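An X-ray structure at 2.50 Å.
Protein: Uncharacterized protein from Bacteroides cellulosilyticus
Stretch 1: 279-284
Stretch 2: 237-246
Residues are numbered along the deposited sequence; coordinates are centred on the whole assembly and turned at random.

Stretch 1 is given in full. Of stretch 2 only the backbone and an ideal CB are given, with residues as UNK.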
# COMPACT_ATOMS: atom_id res chain seq x y z
N VAL A 279 19.33 -10.41 -18.91
CA VAL A 279 17.91 -10.75 -18.74
C VAL A 279 17.63 -12.03 -17.94
O VAL A 279 16.67 -12.07 -17.16
CB VAL A 279 17.17 -10.80 -20.11
CG1 VAL A 279 17.63 -11.97 -20.97
CG2 VAL A 279 15.65 -10.84 -19.91
N ASP A 280 18.46 -13.06 -18.13
CA ASP A 280 18.25 -14.38 -17.50
C ASP A 280 18.52 -14.43 -16.00
O ASP A 280 18.06 -15.36 -15.33
CB ASP A 280 19.11 -15.46 -18.18
CG ASP A 280 18.65 -15.78 -19.58
OD1 ASP A 280 17.44 -15.98 -19.79
OD2 ASP A 280 19.52 -15.83 -20.48
N PHE A 281 19.26 -13.46 -15.47
CA PHE A 281 19.67 -13.48 -14.06
C PHE A 281 18.66 -12.86 -13.09
O PHE A 281 18.99 -12.59 -11.93
CB PHE A 281 21.06 -12.84 -13.93
CG PHE A 281 22.11 -13.54 -14.74
CD1 PHE A 281 22.73 -14.70 -14.26
CD2 PHE A 281 22.46 -13.09 -16.01
CE1 PHE A 281 23.68 -15.37 -15.01
CE2 PHE A 281 23.41 -13.75 -16.77
CZ PHE A 281 24.03 -14.89 -16.27
N GLN A 282 17.42 -12.64 -13.55
CA GLN A 282 16.29 -12.30 -12.69
C GLN A 282 15.02 -13.03 -13.13
O GLN A 282 14.91 -13.49 -14.27
CB GLN A 282 15.98 -10.80 -12.72
CG GLN A 282 17.18 -9.87 -12.79
CD GLN A 282 17.35 -9.19 -14.13
OE1 GLN A 282 17.25 -9.82 -15.18
NE2 GLN A 282 17.62 -7.90 -14.09
N ASP A 283 14.07 -13.12 -12.20
CA ASP A 283 12.68 -13.46 -12.50
C ASP A 283 11.84 -12.19 -12.68
O ASP A 283 10.81 -12.22 -13.37
CB ASP A 283 12.10 -14.33 -11.38
CG ASP A 283 12.94 -15.57 -11.12
OD1 ASP A 283 13.37 -16.22 -12.09
OD2 ASP A 283 13.16 -15.90 -9.94
N GLY A 284 12.26 -11.09 -12.06
CA GLY A 284 11.62 -9.80 -12.25
C GLY A 284 12.47 -8.67 -11.70
O GLY A 284 13.54 -8.92 -11.13
N UNK A 237 24.43 -9.89 -9.00
CA UNK A 237 23.23 -10.63 -9.41
C UNK A 237 23.55 -11.97 -10.09
O UNK A 237 22.83 -12.95 -9.88
CB UNK A 237 22.40 -9.77 -10.36
N UNK A 238 24.62 -12.01 -10.88
CA UNK A 238 25.06 -13.24 -11.56
C UNK A 238 25.52 -14.35 -10.61
O UNK A 238 25.47 -15.53 -10.97
CB UNK A 238 26.20 -12.91 -12.52
N UNK A 239 25.98 -13.98 -9.41
CA UNK A 239 26.33 -14.93 -8.36
C UNK A 239 25.09 -15.28 -7.52
O UNK A 239 24.84 -16.46 -7.26
CB UNK A 239 27.44 -14.36 -7.47
N UNK A 240 24.32 -14.27 -7.12
CA UNK A 240 23.15 -14.46 -6.24
C UNK A 240 22.03 -15.30 -6.87
O UNK A 240 21.47 -16.16 -6.20
CB UNK A 240 22.58 -13.09 -5.84
N UNK A 241 21.71 -15.04 -8.14
CA UNK A 241 20.57 -15.70 -8.79
C UNK A 241 20.68 -17.24 -8.84
O UNK A 241 19.77 -17.92 -8.39
CB UNK A 241 20.43 -15.16 -10.21
N UNK A 242 21.80 -17.78 -9.38
CA UNK A 242 21.93 -19.25 -9.37
C UNK A 242 22.07 -19.86 -7.96
O UNK A 242 21.51 -20.92 -7.71
CB UNK A 242 23.14 -19.65 -10.21
N UNK A 243 22.80 -19.18 -7.07
CA UNK A 243 22.96 -19.62 -5.67
C UNK A 243 21.62 -19.76 -4.94
O UNK A 243 21.40 -20.73 -4.22
CB UNK A 243 23.85 -18.63 -4.91
N UNK A 244 20.73 -18.78 -5.15
CA UNK A 244 19.44 -18.75 -4.47
C UNK A 244 18.40 -19.68 -5.13
O UNK A 244 17.67 -20.38 -4.43
CB UNK A 244 18.91 -17.31 -4.44
N UNK A 245 18.34 -19.66 -6.46
CA UNK A 245 17.35 -20.48 -7.20
C UNK A 245 17.59 -21.99 -7.10
O UNK A 245 16.65 -22.77 -7.21
CB UNK A 245 17.36 -20.08 -8.68
N UNK A 246 18.84 -22.39 -6.90
CA UNK A 246 19.18 -23.80 -6.65
C UNK A 246 18.57 -24.29 -5.33
O UNK A 246 18.10 -25.42 -5.24
CB UNK A 246 20.70 -23.98 -6.62

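Stretch 2 is helical throughout, and stretch 1, an irregular segment, passes alongside it with Phe281 nearest position 241 (CA to CA, 5.8 Å).

At position 237 the CA-to-CB bond points toward stretch 1, and the ideal CB lies 4.7 Å from Phe281 O, with the aliphatic part of Gln282 beyond. A medium-sized apolar side chain such as leucine, isoleucine or methionine would suit. The residue is Leu237; its CG packs 4.1 Å from Phe281 CB, and its CD2 reaches 3.5 Å from Gln282 CG.

Position 238 points sideways, yet its ideal CB is 4.3 Å from Phe281 CD1, so the side chain begins over the face of the phenyl ring. Leucine, methionine or the long aliphatic stem of arginine or lysine could cover it. Lys238 does so: CG sits 3.6 Å from the centroid of the Phe281 ring, 4° off the normal, a CH-pi contact, and the extended chain carries CE to 3.6 Å from Phe281 CE2.

Positions 239 and 240 point away and sideways, and stretch 1, nowhere near, sets little preference. Both are valine, Val239 and Val240.

Position 241 points toward stretch 1, its ideal CB 3.4 Å from Phe281 O and 5.1 Å from Gln282 N. The peptide between Phe281 and Gln282 offers a flat surface, and the carboxylate of Asp283 lies farther along; a long side chain ending in a donor fits, whether aromatic or basic. Tyr241, chi1 t, lays one ring face against Gln282 N and Phe281 C, and its OH donates a hydrogen bond to Asp283 OD1 at 2.7 Å.

At position 242 the N has no bond to the preceding turn and the helix kinks; phi of -67° is compatible with proline, among many residues. Pro242, lacking an amide hydrogen, cannot make that bond.

Position 245 points toward stretch 1, but nothing lies within 5.5 Å of its ideal CB. A side chain with a donor a few bonds out would reach Asp283, whose charge favours lysine or arginine. Lys245, with chi1 to chi3 all m, brings NZ to 3.0 Å from Asp283 OD2 in a hydrogen-bonded salt bridge. The two carboxylate oxygens of Asp283 thus engage successive turns of the helix.

At positions 243, 244 and 246, all out of reach, stretch 1 places no constraint and any helix-tolerated residue would do; Thr243 donates from OG1 to Val239 O of its own helix at 2.5 Å, while Val244 and Lys246 make no contact with stretch 1.

Stretch 2 (237-246) LKVVYPTVKK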
# COMPACT_ATOMS: atom_id res chain seq x y z
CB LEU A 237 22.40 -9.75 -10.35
CG LEU A 237 21.00 -10.20 -10.79
CD1 LEU A 237 20.09 -10.41 -9.59
CD2 LEU A 237 20.42 -9.18 -11.77
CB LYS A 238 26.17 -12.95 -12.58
CG LYS A 238 25.66 -12.38 -13.90
CD LYS A 238 26.79 -11.97 -14.83
CE LYS A 238 26.26 -11.69 -16.23
NZ LYS A 238 27.26 -11.02 -17.11
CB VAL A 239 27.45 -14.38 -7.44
CG1 VAL A 239 27.81 -15.38 -6.34
CG2 VAL A 239 28.69 -14.03 -8.26
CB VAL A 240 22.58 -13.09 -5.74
CG1 VAL A 240 21.23 -13.26 -5.03
CG2 VAL A 240 23.57 -12.42 -4.81
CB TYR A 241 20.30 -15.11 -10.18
CG TYR A 241 19.08 -15.69 -10.86
CD1 TYR A 241 17.79 -15.25 -10.53
CD2 TYR A 241 19.20 -16.67 -11.84
CE1 TYR A 241 16.67 -15.77 -11.15
CE2 TYR A 241 18.08 -17.20 -12.48
CZ TYR A 241 16.82 -16.74 -12.13
OH TYR A 241 15.72 -17.27 -12.76
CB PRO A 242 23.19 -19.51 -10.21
CG PRO A 242 23.96 -18.24 -10.14
CD PRO A 242 22.93 -17.15 -10.09
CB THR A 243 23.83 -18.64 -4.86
OG1 THR A 243 25.04 -18.35 -5.58
CG2 THR A 243 24.20 -19.22 -3.50
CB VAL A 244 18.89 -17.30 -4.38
CG1 VAL A 244 17.48 -17.28 -3.84
CG2 VAL A 244 19.80 -16.44 -3.50
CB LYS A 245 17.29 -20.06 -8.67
CG LYS A 245 16.73 -18.66 -8.90
CD LYS A 245 15.22 -18.58 -8.75
CE LYS A 245 14.49 -19.11 -9.98
NZ LYS A 245 13.02 -18.91 -9.88
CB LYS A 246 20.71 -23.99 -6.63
CG LYS A 246 21.18 -25.42 -6.79
CD LYS A 246 22.66 -25.47 -7.14
CE LYS A 246 23.11 -26.86 -7.58
NZ LYS A 246 23.18 -27.82 -6.43
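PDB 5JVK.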